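PDB 5J92: putative alpha KG dependent 2,4-D dioxygenase from Burkholderia xenovorans, which binds an iron(II) ion and probably acts as a 2-oxoglutarate-dependent dioxygenase of the TfdA family. Local coordinates for residues Q56-D59 with D60-L64; L116-R119 with R120-D124; A156-D159 with K160-D163; Y176-M179 with A180-A184; T224-V227 with G228-E231. All coordinates share one frame; numbering follows the deposited sequence. Where two conformers were deposited one is given.

Contact 1 of 5, residues Q56-D59 with D60-L64; sequences QYID and DDQLL
Asp59 and Gln62 hold each other in a capping box at the start of helix 60-67. Asp59 is the N-cap. Its OD1 accepts from the backbone N of Gln62 at 2.9 Å, and this donor meets the oxygen nearly along its C-O bond. In return Gln62 OE1 accepts from Asp59 N at 3.1 Å, with the donor tilted 31° from the amide carbonyl plane. The Asp59 carboxylate can turn back over the first turn because CG sits between the backbone N and the carbonyl carbon (chi1 61°). The two side chains cross at about a right angle, their carboxylate and amide planes 38° apart. The box satisfies one N-H of the first helical turn and one of the loop before it. The backbone adds an ordinary helical bond, Leu63 N to Asp59 O at 2.9 Å.

The amide oxygen OE1 of Gln62 also lies against Ile58 CB, at 3.5 Å. The apolar contact is made by Ile58 CD1, 4.1 Å from Leu63 CB, so the residue before the cap touches the first turn at Leu63.

A water donates to Ile58 O at 3.0 Å and to Asp60 OD1 at 2.6 Å, so it bridges the loop carbonyl and the Asp60 carboxylate. Asp60 OD1 is also hydrogen-bonded to His286 ND1.

The loop 56-59 comes from strand 50-53. Gln56 fastens it to the backbone of Leu27 and Leu29. Ile58 and Leu63 both pack on Leu261 of strand 261-265, next to strand 50-53 in the mixed sheet, while His286 lies on edge strand 284-291.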
loop_
_atom_site.group_PDB
_atom_site.type_symbol
_atom_site.label_atom_id
_atom_site.label_comp_id
_atom_site.label_asym_id
_atom_site.label_seq_id
_atom_site.Cartn_x
_atom_site.Cartn_y
_atom_site.Cartn_z
ATOM N N GLN A 56 10.257 -25.674 -20.053
ATOM C CA GLN A 56 9.202 -26.661 -20.269
ATOM C C GLN A 56 8.477 -26.288 -21.561
ATOM O O GLN A 56 7.542 -25.483 -21.558
ATOM C CB GLN A 56 8.247 -26.713 -19.083
ATOM C CG GLN A 56 8.872 -27.216 -17.793
ATOM C CD GLN A 56 9.448 -28.604 -17.930
ATOM O OE1 GLN A 56 8.856 -29.479 -18.565
ATOM N NE2 GLN A 56 10.622 -28.812 -17.346
ATOM N N TYR A 57 8.900 -26.895 -22.667
ATOM C CA TYR A 57 8.278 -26.653 -23.970
ATOM C C TYR A 57 7.107 -27.618 -24.159
ATOM O O TYR A 57 7.152 -28.568 -24.944
ATOM C CB TYR A 57 9.313 -26.786 -25.084
ATOM C CG TYR A 57 10.251 -25.601 -25.171
ATOM C CD1 TYR A 57 11.362 -25.508 -24.331
ATOM C CD2 TYR A 57 10.028 -24.571 -26.078
ATOM C CE1 TYR A 57 12.219 -24.420 -24.395
ATOM C CE2 TYR A 57 10.886 -23.480 -26.150
ATOM C CZ TYR A 57 11.975 -23.410 -25.305
ATOM O OH TYR A 57 12.828 -22.330 -25.365
ATOM N N ILE A 58 6.029 -27.347 -23.423
ATOM C CA ILE A 58 4.856 -28.215 -23.421
ATOM C C ILE A 58 3.636 -27.458 -23.941
ATOM O O ILE A 58 3.530 -26.237 -23.797
ATOM C CB ILE A 58 4.585 -28.768 -22.011
ATOM C CG1 ILE A 58 4.305 -27.613 -21.047
ATOM C CG2 ILE A 58 5.785 -29.570 -21.532
ATOM C CD1 ILE A 58 3.949 -28.052 -19.677
ATOM N N ASP A 59 2.706 -28.192 -24.547
ATOM C CA ASP A 59 1.482 -27.554 -25.013
ATOM C C ASP A 59 0.455 -27.461 -23.877
ATOM O O ASP A 59 0.697 -27.877 -22.740
ATOM C CB ASP A 59 0.904 -28.283 -26.230
ATOM C CG ASP A 59 0.528 -29.739 -25.954
ATOM O OD1 ASP A 59 0.257 -30.116 -24.790
ATOM O OD2 ASP A 59 0.471 -30.511 -26.934
ATOM N N ASP A 60 -0.717 -26.902 -24.196
ATOM C CA ASP A 60 -1.717 -26.633 -23.166
ATOM C C ASP A 60 -2.301 -27.918 -22.593
ATOM O O ASP A 60 -2.587 -27.992 -21.394
ATOM C CB ASP A 60 -2.826 -25.746 -23.730
ATOM C CG ASP A 60 -2.366 -24.324 -23.929
ATOM O OD1 ASP A 60 -1.297 -23.974 -23.391
ATOM O OD2 ASP A 60 -3.081 -23.545 -24.581
ATOM N N ASP A 61 -2.510 -28.935 -23.431
ATOM C CA ASP A 61 -2.980 -30.211 -22.904
ATOM C C ASP A 61 -2.019 -30.749 -21.857
ATOM O O ASP A 61 -2.443 -31.195 -20.785
ATOM C CB ASP A 61 -3.145 -31.229 -24.032
ATOM C CG ASP A 61 -4.327 -30.926 -24.918
ATOM O OD1 ASP A 61 -5.240 -30.208 -24.448
ATOM O OD2 ASP A 61 -4.344 -31.411 -26.076
ATOM N N GLN A 62 -0.719 -30.688 -22.134
ATOM C CA GLN A 62 0.242 -31.221 -21.178
ATOM C C GLN A 62 0.326 -30.346 -19.936
ATOM O O GLN A 62 0.467 -30.864 -18.823
ATOM C CB GLN A 62 1.598 -31.387 -21.856
ATOM C CG GLN A 62 1.541 -32.424 -22.967
ATOM C CD GLN A 62 2.681 -32.297 -23.948
ATOM O OE1 GLN A 62 3.296 -31.238 -24.060
ATOM N NE2 GLN A 62 2.949 -33.365 -24.690
ATOM N N LEU A 63 0.197 -29.024 -20.093
ATOM C CA LEU A 63 0.150 -28.143 -18.927
ATOM C C LEU A 63 -1.043 -28.472 -18.038
ATOM O O LEU A 63 -0.912 -28.589 -16.811
ATOM C CB LEU A 63 0.076 -26.687 -19.374
ATOM C CG LEU A 63 -0.135 -25.675 -18.250
ATOM C CD1 LEU A 63 1.044 -25.680 -17.287
ATOM C CD2 LEU A 63 -0.412 -24.275 -18.813
ATOM N N LEU A 64 -2.224 -28.624 -18.646
ATOM C CA LEU A 64 -3.411 -28.970 -17.875
ATOM C C LEU A 64 -3.269 -30.342 -17.231
ATOM O O LEU A 64 -3.695 -30.545 -16.090
ATOM C CB LEU A 64 -4.650 -28.925 -18.766
ATOM C CG LEU A 64 -5.129 -27.525 -19.139
ATOM C CD1 LEU A 64 -6.292 -27.613 -20.100
ATOM C CD2 LEU A 64 -5.529 -26.752 -17.892
HETATM O O HOH W 1 1.287 -24.349 -22.977
#

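Contact 2 of 5, residues L116-R119 with R120-D124; sequences LTSR and RWHSD. With FE2 (Fe (II) ion), chain E.
The chain following helix 110-117 passes close to the ring of His122, an iron ligand, in the metal site of this TfdA-family protein. Ser118 CA lies 3.7 Å from His122 CE1. The contact is oblique to the ring.

Next to CE1, His122 NE2 binds the iron(II) ion at 2.5 Å, and Asp124 OD1 binds it at the same distance. His271 completes the protein ligands. This is the His-X-Asp...His facial triad of the 2-oxoglutarate dioxygenases, with the first two members two residues apart in the loop 120-124. His122 ND1 donates to Arg120 O at 2.7 Å, nearly along the C=O axis and close to the ring plane. That bond fixes the rotation of the ring and leaves NE2 for the metal. Asp124 has a second-shell partner: its OD2 is hydrogen-bonded to Ser135 OG.

A type I turn from Thr117 to Arg120 precedes the metal-binding loop. Its bond runs from Arg120 N to Thr117 O at 3.1 Å, with the donor well above the carbonyl plane. The Arg120 side chain was modelled in two conformers. In one of them it bends at chi2 (145°) and NH1 lies 2.8 Å from Leu116 O, with the oxygen at the edge of the guanidinium. This weak bond is doubtful, since it belongs to that conformer. Leu116 CD2 lies over one face of the Arg119 guanidinium, offset toward the rim. Arg119 NH1 forms a salt bridge to Asp236 of the second subunit.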
loop_
_atom_site.group_PDB
_atom_site.type_symbol
_atom_site.label_atom_id
_atom_site.label_comp_id
_atom_site.label_asym_id
_atom_site.label_seq_id
_atom_site.Cartn_x
_atom_site.Cartn_y
_atom_site.Cartn_z
ATOM N N LEU A 116 -5.216 -5.183 -14.766
ATOM C CA LEU A 116 -5.047 -4.146 -13.754
ATOM C C LEU A 116 -5.291 -4.670 -12.341
ATOM O O LEU A 116 -4.575 -4.292 -11.410
ATOM C CB LEU A 116 -5.972 -2.969 -14.054
ATOM C CG LEU A 116 -5.625 -2.183 -15.317
ATOM C CD1 LEU A 116 -6.595 -1.035 -15.541
ATOM C CD2 LEU A 116 -4.182 -1.678 -15.243
ATOM N N THR A 117 -6.315 -5.502 -12.139
ATOM C CA THR A 117 -6.553 -6.002 -10.788
ATOM C C THR A 117 -5.452 -6.952 -10.341
ATOM O O THR A 117 -5.178 -7.050 -9.138
ATOM C CB THR A 117 -7.913 -6.691 -10.696
ATOM O OG1 THR A 117 -7.922 -7.841 -11.550
ATOM C CG2 THR A 117 -9.002 -5.722 -11.132
ATOM N N SER A 118 -4.791 -7.637 -11.281
ATOM C CA SER A 118 -3.697 -8.525 -10.907
ATOM C C SER A 118 -2.441 -7.770 -10.486
ATOM O O SER A 118 -1.511 -8.399 -9.963
ATOM C CB SER A 118 -3.368 -9.478 -12.058
ATOM O OG SER A 118 -4.296 -10.543 -12.097
ATOM N N ARG A 119 -2.398 -6.446 -10.678
ATOM C CA ARG A 119 -1.279 -5.657 -10.175
ATOM C C ARG A 119 -1.395 -5.371 -8.685
ATOM O O ARG A 119 -0.464 -4.811 -8.097
ATOM C CB ARG A 119 -1.158 -4.344 -10.955
ATOM C CG ARG A 119 -0.815 -4.543 -12.414
ATOM C CD ARG A 119 -0.798 -3.228 -13.165
ATOM N NE ARG A 119 -0.361 -3.427 -14.542
ATOM C CZ ARG A 119 -0.189 -2.452 -15.418
ATOM N NH1 ARG A 119 -0.418 -1.191 -15.066
ATOM N NH2 ARG A 119 0.211 -2.740 -16.650
ATOM N N ARG A 120 -2.515 -5.750 -8.076
ATOM C CA ARG A 120 -2.720 -5.645 -6.640
ATOM C C ARG A 120 -2.505 -7.010 -5.992
ATOM O O ARG A 120 -2.899 -8.044 -6.549
ATOM C CB ARG A 120 -4.131 -5.103 -6.351
ATOM C CG ARG A 120 -4.295 -3.626 -6.785
ATOM C CD ARG A 120 -5.673 -3.286 -7.325
ATOM N NE ARG A 120 -5.807 -1.860 -7.647
ATOM C CZ ARG A 120 -5.563 -1.319 -8.843
ATOM N NH1 ARG A 120 -5.161 -2.077 -9.853
ATOM N NH2 ARG A 120 -5.730 -0.018 -9.042
ATOM N N TRP A 121 -1.866 -7.012 -4.821
ATOM C CA TRP A 121 -1.580 -8.263 -4.114
ATOM C C TRP A 121 -2.860 -9.040 -3.828
ATOM O O TRP A 121 -3.809 -8.504 -3.245
ATOM C CB TRP A 121 -0.878 -7.986 -2.785
ATOM C CG TRP A 121 0.527 -7.487 -2.868
ATOM C CD1 TRP A 121 0.954 -6.207 -2.653
ATOM C CD2 TRP A 121 1.703 -8.267 -3.145
ATOM N NE1 TRP A 121 2.333 -6.144 -2.788
ATOM C CE2 TRP A 121 2.804 -7.396 -3.092
ATOM C CE3 TRP A 121 1.924 -9.623 -3.433
ATOM C CZ2 TRP A 121 4.114 -7.831 -3.316
ATOM C CZ3 TRP A 121 3.237 -10.057 -3.654
ATOM C CH2 TRP A 121 4.304 -9.160 -3.591
ATOM N N HIS A 122 -2.888 -10.315 -4.215
ATOM C CA HIS A 122 -4.089 -11.113 -3.984
ATOM C C HIS A 122 -3.719 -12.593 -3.913
ATOM O O HIS A 122 -2.606 -12.995 -4.254
ATOM C CB HIS A 122 -5.122 -10.840 -5.085
ATOM C CG HIS A 122 -4.646 -11.231 -6.441
ATOM N ND1 HIS A 122 -3.665 -10.529 -7.112
ATOM C CD2 HIS A 122 -4.985 -12.270 -7.242
ATOM C CE1 HIS A 122 -3.423 -11.111 -8.273
ATOM N NE2 HIS A 122 -4.211 -12.168 -8.379
ATOM N N SER A 123 -4.661 -13.399 -3.431
ATOM C CA SER A 123 -4.585 -14.857 -3.463
ATOM C C SER A 123 -5.731 -15.370 -4.331
ATOM O O SER A 123 -6.879 -14.954 -4.144
ATOM C CB SER A 123 -4.672 -15.452 -2.053
ATOM O OG SER A 123 -4.527 -16.870 -2.081
ATOM N N ASP A 124 -5.414 -16.239 -5.295
ATOM C CA ASP A 124 -6.363 -16.592 -6.356
ATOM C C ASP A 124 -7.672 -17.154 -5.817
ATOM O O ASP A 124 -7.678 -18.107 -5.033
ATOM C CB ASP A 124 -5.737 -17.595 -7.319
ATOM C CG ASP A 124 -4.753 -16.933 -8.254
ATOM O OD1 ASP A 124 -4.700 -15.688 -8.180
ATOM O OD2 ASP A 124 -4.060 -17.631 -9.037
HETATM FE FE FE2 E . -3.791 -14.112 -9.827
#

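Contact 3 of 5, residues A156-D159 with K160-D163; sequences AAYD and KLPD
The Tyr158 ring meets Leu161 CD1 obliquely, its CD1 4.2 Å from that methyl, and has Asp159 OD1 at its edge, in plane. Arg166 makes a cation-pi contact with the same ring. The ring and the leucine side chain cross at about a right angle.

These residues mark the C-terminal end of helix 154-159, where the chain breaks away toward the next helix. Pro162 stands at the N-cap position of helix 163-169. The linker between the two helices is very short. Tyr158 CG is anti to the backbone N (chi1 177°), which carries the phenol out from the helix end to hydrogen-bond Glu170 through OH. Both Tyr158 and Leu161 pack on Leu217 of strand 215-217. Leu161 also reaches Val169, and Leu241 and Phe244 of helix 231-245, so this buried contact lies among helices 154-159, 163-169 and 231-245 and strand 215-217.

The backbone unwinds in steps. Lys160 N donates to Ala156 O at 3.0 Å and more weakly to Ala157 O at 3.4 Å. The N-H is thus shared by two carbonyls. Lys160 CB and CG both lie 3.5 Å from Ala156 O, so the start of its side chain follows the helix end. Asp159 OD2 forms a salt bridge with Arg214.

The last bond links Leu161 N to Tyr158 O at 3.3 Å, the N-H nearly straight at 167° but the donor 66° out of the carbonyl plane.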
loop_
_atom_site.group_PDB
_atom_site.type_symbol
_atom_site.label_atom_id
_atom_site.label_comp_id
_atom_site.label_asym_id
_atom_site.label_seq_id
_atom_site.Cartn_x
_atom_site.Cartn_y
_atom_site.Cartn_z
ATOM N N ALA A 156 5.782 -16.541 6.569
ATOM C CA ALA A 156 6.824 -15.707 7.147
ATOM C C ALA A 156 6.228 -14.451 7.768
ATOM O O ALA A 156 6.649 -14.021 8.848
ATOM C CB ALA A 156 7.854 -15.336 6.069
ATOM N N ALA A 157 5.239 -13.852 7.100
ATOM C CA ALA A 157 4.603 -12.663 7.652
ATOM C C ALA A 157 3.904 -12.986 8.964
ATOM O O ALA A 157 3.987 -12.215 9.927
ATOM C CB ALA A 157 3.611 -12.079 6.644
ATOM N N TYR A 158 3.194 -14.111 9.016
ATOM C CA TYR A 158 2.562 -14.505 10.274
ATOM C C TYR A 158 3.614 -14.717 11.354
ATOM O O TYR A 158 3.460 -14.241 12.486
ATOM C CB TYR A 158 1.712 -15.764 10.089
ATOM C CG TYR A 158 1.109 -16.236 11.387
ATOM C CD1 TYR A 158 -0.068 -15.691 11.860
ATOM C CD2 TYR A 158 1.737 -17.207 12.152
ATOM C CE1 TYR A 158 -0.618 -16.100 13.056
ATOM C CE2 TYR A 158 1.196 -17.632 13.347
ATOM C CZ TYR A 158 0.013 -17.073 13.790
ATOM O OH TYR A 158 -0.522 -17.476 14.984
ATOM N N ASP A 159 4.704 -15.416 11.010
ATOM C CA ASP A 159 5.736 -15.743 11.993
ATOM C C ASP A 159 6.354 -14.493 12.595
ATOM O O ASP A 159 6.731 -14.483 13.775
ATOM C CB ASP A 159 6.834 -16.598 11.361
ATOM C CG ASP A 159 6.361 -17.983 10.988
ATOM O OD1 ASP A 159 5.278 -18.399 11.473
ATOM O OD2 ASP A 159 7.079 -18.662 10.213
ATOM N N LYS A 160 6.487 -13.437 11.802
ATOM C CA LYS A 160 7.226 -12.263 12.236
ATOM C C LYS A 160 6.320 -11.165 12.795
ATOM O O LYS A 160 6.818 -10.092 13.131
ATOM C CB LYS A 160 8.061 -11.721 11.066
ATOM C CG LYS A 160 9.241 -12.604 10.668
ATOM C CD LYS A 160 10.180 -12.943 11.813
ATOM C CE LYS A 160 11.434 -13.688 11.319
ATOM N NZ LYS A 160 11.194 -15.038 10.716
ATOM N N LEU A 161 5.014 -11.405 12.922
ATOM C CA LEU A 161 4.112 -10.360 13.401
ATOM C C LEU A 161 4.527 -9.869 14.789
ATOM O O LEU A 161 4.967 -10.669 15.629
ATOM C CB LEU A 161 2.666 -10.860 13.461
ATOM C CG LEU A 161 1.823 -10.911 12.193
ATOM C CD1 LEU A 161 0.465 -11.577 12.513
ATOM C CD2 LEU A 161 1.593 -9.495 11.643
ATOM N N PRO A 162 4.440 -8.562 15.047
ATOM C CA PRO A 162 4.572 -8.065 16.419
ATOM C C PRO A 162 3.565 -8.761 17.314
ATOM O O PRO A 162 2.470 -9.126 16.878
ATOM C CB PRO A 162 4.246 -6.572 16.303
ATOM C CG PRO A 162 4.231 -6.244 14.875
ATOM C CD PRO A 162 4.396 -7.484 14.050
ATOM N N ASP A 163 3.929 -8.896 18.589
ATOM C CA ASP A 163 3.133 -9.707 19.505
ATOM C C ASP A 163 1.681 -9.238 19.576
ATOM O O ASP A 163 0.760 -10.063 19.631
ATOM C CB ASP A 163 3.757 -9.692 20.894
ATOM C CG ASP A 163 2.950 -10.495 21.888
ATOM O OD1 ASP A 163 3.118 -11.735 21.907
ATOM O OD2 ASP A 163 2.130 -9.895 22.627
#

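Contact 4 of 5, residues Y176-M179 with A180-A184; sequences YDIM and ASRAA
Arg182 lies back along the first turn of its helix, across Ile178 and beside Met179. Its CB is 3.5 Å from Ile178 O, and CG comes to 3.4 Å from the same oxygen. The chain then runs extended from CG to NE. NE passes 3.6 Å from Ile178 CG1, and CZ lies a little further from that carbon. At the tip NH1 sits 3.5 Å from Met179 CE, with Met179 SD slightly more distant. Met179 and Arg182 lie side by side and point the same way. The Ile178 branch and the methionine methyl both approach the guanidinium obliquely. Arg182 NH1 forms a salt bridge with Glu194 OE2 of helix 192-197, a residue that Met179 also touches.

Helix 178-184 starts at Asp177, its N-cap, straight after strand 173-176. Asp177 OD1 accepts from Ala180 N at 3.2 Å. The donor comes from above the carboxylate plane, 77° out of it. With CG anti to the backbone N (chi1 -175°), the carboxylate also meets the methyl of Ala180, OD2 lying 3.4 Å from Ala180 CB. The helical bonds follow from Ser181 N to Asp177 O, Arg182 N to Ile178 O and Ala183 N to Met179 O. Ser181 OG is 2.9 Å from Ile178 O. Ile178 packs on Tyr127; the side chain of Ile178 is about 10 Å from the iron(II) ion.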
loop_
_atom_site.group_PDB
_atom_site.type_symbol
_atom_site.label_atom_id
_atom_site.label_comp_id
_atom_site.label_asym_id
_atom_site.label_seq_id
_atom_site.Cartn_x
_atom_site.Cartn_y
_atom_site.Cartn_z
ATOM N N TYR A 176 -14.605 -11.714 2.088
ATOM C CA TYR A 176 -13.930 -11.685 0.790
ATOM C C TYR A 176 -14.983 -11.425 -0.283
ATOM O O TYR A 176 -16.025 -12.091 -0.297
ATOM C CB TYR A 176 -13.169 -12.996 0.525
ATOM C CG TYR A 176 -12.053 -13.285 1.528
ATOM C CD1 TYR A 176 -12.352 -13.719 2.825
ATOM C CD2 TYR A 176 -10.706 -13.145 1.180
ATOM C CE1 TYR A 176 -11.347 -13.983 3.748
ATOM C CE2 TYR A 176 -9.681 -13.418 2.106
ATOM C CZ TYR A 176 -10.006 -13.829 3.375
ATOM O OH TYR A 176 -9.015 -14.080 4.300
ATOM N N ASP A 177 -14.718 -10.450 -1.169
ATOM C CA ASP A 177 -15.769 -9.813 -1.973
ATOM C C ASP A 177 -15.159 -9.315 -3.288
ATOM O O ASP A 177 -14.582 -8.225 -3.322
ATOM C CB ASP A 177 -16.378 -8.672 -1.164
ATOM C CG ASP A 177 -17.561 -8.005 -1.838
ATOM O OD1 ASP A 177 -17.840 -8.252 -3.031
ATOM O OD2 ASP A 177 -18.208 -7.197 -1.136
ATOM N N ILE A 178 -15.345 -10.077 -4.372
ATOM C CA ILE A 178 -14.683 -9.722 -5.627
ATOM C C ILE A 178 -15.226 -8.408 -6.181
ATOM O O ILE A 178 -14.472 -7.596 -6.728
ATOM C CB ILE A 178 -14.805 -10.874 -6.648
ATOM C CG1 ILE A 178 -13.989 -10.582 -7.912
ATOM C CG2 ILE A 178 -16.266 -11.174 -6.996
ATOM C CD1 ILE A 178 -12.508 -10.414 -7.674
ATOM N N MET A 179 -16.530 -8.165 -6.030
ATOM C CA MET A 179 -17.112 -6.945 -6.578
ATOM C C MET A 179 -16.604 -5.722 -5.831
ATOM O O MET A 179 -16.366 -4.671 -6.434
ATOM C CB MET A 179 -18.644 -7.024 -6.533
ATOM C CG MET A 179 -19.233 -8.094 -7.438
ATOM S SD MET A 179 -18.645 -7.937 -9.140
ATOM C CE MET A 179 -19.068 -9.549 -9.821
ATOM N N ALA A 180 -16.396 -5.849 -4.522
ATOM C CA ALA A 180 -15.803 -4.749 -3.769
ATOM C C ALA A 180 -14.362 -4.487 -4.206
ATOM O O ALA A 180 -13.957 -3.326 -4.353
ATOM C CB ALA A 180 -15.872 -5.041 -2.272
ATOM N N SER A 181 -13.570 -5.545 -4.430
ATOM C CA SER A 181 -12.181 -5.325 -4.836
ATOM C C SER A 181 -12.103 -4.760 -6.248
ATOM O O SER A 181 -11.242 -3.917 -6.538
ATOM C CB SER A 181 -11.366 -6.620 -4.734
ATOM O OG SER A 181 -11.771 -7.573 -5.717
ATOM N N ARG A 182 -12.987 -5.206 -7.139
ATOM C CA ARG A 182 -13.040 -4.614 -8.470
ATOM C C ARG A 182 -13.425 -3.148 -8.398
ATOM O O ARG A 182 -12.838 -2.311 -9.098
ATOM C CB ARG A 182 -14.024 -5.384 -9.351
ATOM C CG ARG A 182 -13.521 -6.732 -9.829
ATOM C CD ARG A 182 -14.585 -7.393 -10.664
ATOM N NE ARG A 182 -14.244 -8.759 -11.043
ATOM C CZ ARG A 182 -15.087 -9.562 -11.685
ATOM N NH1 ARG A 182 -16.302 -9.122 -11.999
ATOM N NH2 ARG A 182 -14.722 -10.796 -12.009
ATOM N N ALA A 183 -14.412 -2.813 -7.557
ATOM C CA ALA A 183 -14.811 -1.416 -7.416
ATOM C C ALA A 183 -13.665 -0.562 -6.882
ATOM O O ALA A 183 -13.476 0.577 -7.326
ATOM C CB ALA A 183 -16.035 -1.311 -6.510
ATOM N N ALA A 184 -12.871 -1.105 -5.948
ATOM C CA ALA A 184 -11.704 -0.379 -5.452
ATOM C C ALA A 184 -10.681 -0.142 -6.554
ATOM O O ALA A 184 -9.921 0.834 -6.495
ATOM C CB ALA A 184 -11.048 -1.139 -4.294
#

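Contact 5 of 5, residues T224-V227 with G228-E231; sequences THVV and GWPE
A type II turn from Val226 to Trp229 reverses the chain after strand 223-226, closed by Trp229 N to Val226 O at 3.3 Å. Gly228 holds a positive phi of 78°, which by itself favours glycine.

Val226 and Trp229 lie side by side, pointing the same way. Val226 CG1 sits over one face of the indole in a CH-pi contact, 3.8 Å from the centroid of the five-membered ring and 15° off its normal. Both residues also pack on Leu172.

The turn links the edge strand of a four-stranded antiparallel sheet to helix 231-245, which has Pro230 at its N-cap position. A water lies 2.7 Å from Val226 O and 3.0 Å from Pro230 O, placed to donate to them, though which acceptors its protons take is not settled.

On the first residue of that helix, Glu231 CG lies over one face of His225 in a CH-pi contact, offset toward the rim and 4.3 Å from the ring centroid. The imidazole also stacks with His175 of the neighbouring strand. His225 ND1 and Thr224 OG1 are hydrogen-bonded at 2.8 Å. Glu231 OE2 forms a salt bridge with Arg235 NE and is hydrogen-bonded to Tyr188 OH of the second subunit.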
loop_
_atom_site.group_PDB
_atom_site.type_symbol
_atom_site.label_atom_id
_atom_site.label_comp_id
_atom_site.label_asym_id
_atom_site.label_seq_id
_atom_site.Cartn_x
_atom_site.Cartn_y
_atom_site.Cartn_z
ATOM N N THR A 224 -12.133 -7.579 2.550
ATOM C CA THR A 224 -12.537 -6.204 2.803
ATOM C C THR A 224 -12.450 -5.813 4.274
ATOM O O THR A 224 -11.945 -4.733 4.583
ATOM C CB THR A 224 -13.950 -5.952 2.275
ATOM O OG1 THR A 224 -14.866 -6.850 2.909
ATOM C CG2 THR A 224 -13.983 -6.180 0.779
ATOM N N HIS A 225 -12.987 -6.633 5.180
ATOM C CA HIS A 225 -13.001 -6.295 6.599
ATOM C C HIS A 225 -13.198 -7.572 7.418
ATOM O O HIS A 225 -13.257 -8.680 6.880
ATOM C CB HIS A 225 -14.071 -5.228 6.916
ATOM C CG HIS A 225 -15.491 -5.626 6.612
ATOM N ND1 HIS A 225 -15.939 -5.921 5.338
ATOM C CD2 HIS A 225 -16.580 -5.707 7.416
ATOM C CE1 HIS A 225 -17.234 -6.183 5.373
ATOM N NE2 HIS A 225 -17.651 -6.053 6.620
ATOM N N VAL A 226 -13.288 -7.400 8.737
ATOM C CA VAL A 226 -13.249 -8.499 9.700
ATOM C C VAL A 226 -14.676 -8.830 10.126
ATOM O O VAL A 226 -15.443 -7.926 10.475
ATOM C CB VAL A 226 -12.373 -8.129 10.913
ATOM C CG1 VAL A 226 -12.479 -9.205 12.023
ATOM C CG2 VAL A 226 -10.909 -7.955 10.473
ATOM N N VAL A 227 -15.028 -10.125 10.114
ATOM C CA VAL A 227 -16.370 -10.550 10.509
ATOM C C VAL A 227 -16.623 -10.188 11.964
ATOM O O VAL A 227 -15.782 -10.425 12.841
ATOM C CB VAL A 227 -16.550 -12.067 10.296
ATOM C CG1 VAL A 227 -17.971 -12.523 10.678
ATOM C CG2 VAL A 227 -16.243 -12.473 8.860
ATOM N N GLY A 228 -17.798 -9.626 12.237
ATOM C CA GLY A 228 -18.163 -9.334 13.604
ATOM C C GLY A 228 -17.531 -8.092 14.192
ATOM O O GLY A 228 -17.672 -7.866 15.402
ATOM N N TRP A 229 -16.767 -7.333 13.400
ATOM C CA TRP A 229 -16.187 -6.045 13.721
ATOM C C TRP A 229 -16.834 -4.968 12.873
ATOM O O TRP A 229 -17.185 -5.223 11.714
ATOM C CB TRP A 229 -14.682 -5.995 13.438
ATOM C CG TRP A 229 -13.815 -6.697 14.425
ATOM C CD1 TRP A 229 -14.180 -7.650 15.350
ATOM C CD2 TRP A 229 -12.402 -6.522 14.561
ATOM N NE1 TRP A 229 -13.064 -8.072 16.054
ATOM C CE2 TRP A 229 -11.967 -7.389 15.590
ATOM C CE3 TRP A 229 -11.461 -5.704 13.918
ATOM C CZ2 TRP A 229 -10.632 -7.463 15.986
ATOM C CZ3 TRP A 229 -10.122 -5.791 14.312
ATOM C CH2 TRP A 229 -9.728 -6.666 15.329
ATOM N N PRO A 230 -16.915 -3.737 13.388
ATOM C CA PRO A 230 -17.287 -2.612 12.531
ATOM C C PRO A 230 -16.302 -2.517 11.379
ATOM O O PRO A 230 -15.111 -2.774 11.541
ATOM C CB PRO A 230 -17.192 -1.398 13.465
ATOM C CG PRO A 230 -17.233 -1.976 14.860
ATOM C CD PRO A 230 -16.565 -3.302 14.751
ATOM N N GLU A 231 -16.821 -2.183 10.205
ATOM C CA GLU A 231 -15.988 -2.154 9.007
ATOM C C GLU A 231 -14.708 -1.330 9.152
ATOM O O GLU A 231 -13.648 -1.829 8.739
ATOM C CB GLU A 231 -16.848 -1.670 7.826
ATOM C CG GLU A 231 -16.097 -1.668 6.508
ATOM C CD GLU A 231 -16.997 -1.388 5.314
ATOM O OE1 GLU A 231 -18.237 -1.498 5.445
ATOM O OE2 GLU A 231 -16.444 -1.068 4.242
HETATM O O HOH W 2 -14.618 -5.377 10.140
#

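All five contacts are local, each at a helix end or a turn. Contacts 1 and 4 begin helices with an aspartate N-cap, and contact 1 closes the box with a glutamine. Contact 3 ends a helix and is the most buried. Contacts 4 and 5 lie at the surface and touch: Ala180 CB meets Thr224 CG2 at 3.8 Å, joining helix 178-184 to strand 223-226. Contact 5 adds CH-pi contacts to its turn bond. Contact 2 alone holds iron ligands and is nearest the chain's centre. Contacts 2 and 5 both reach the second subunit. Contacts 1 and 5 lie on opposite sides of the centre, about 42 Å apart between centres.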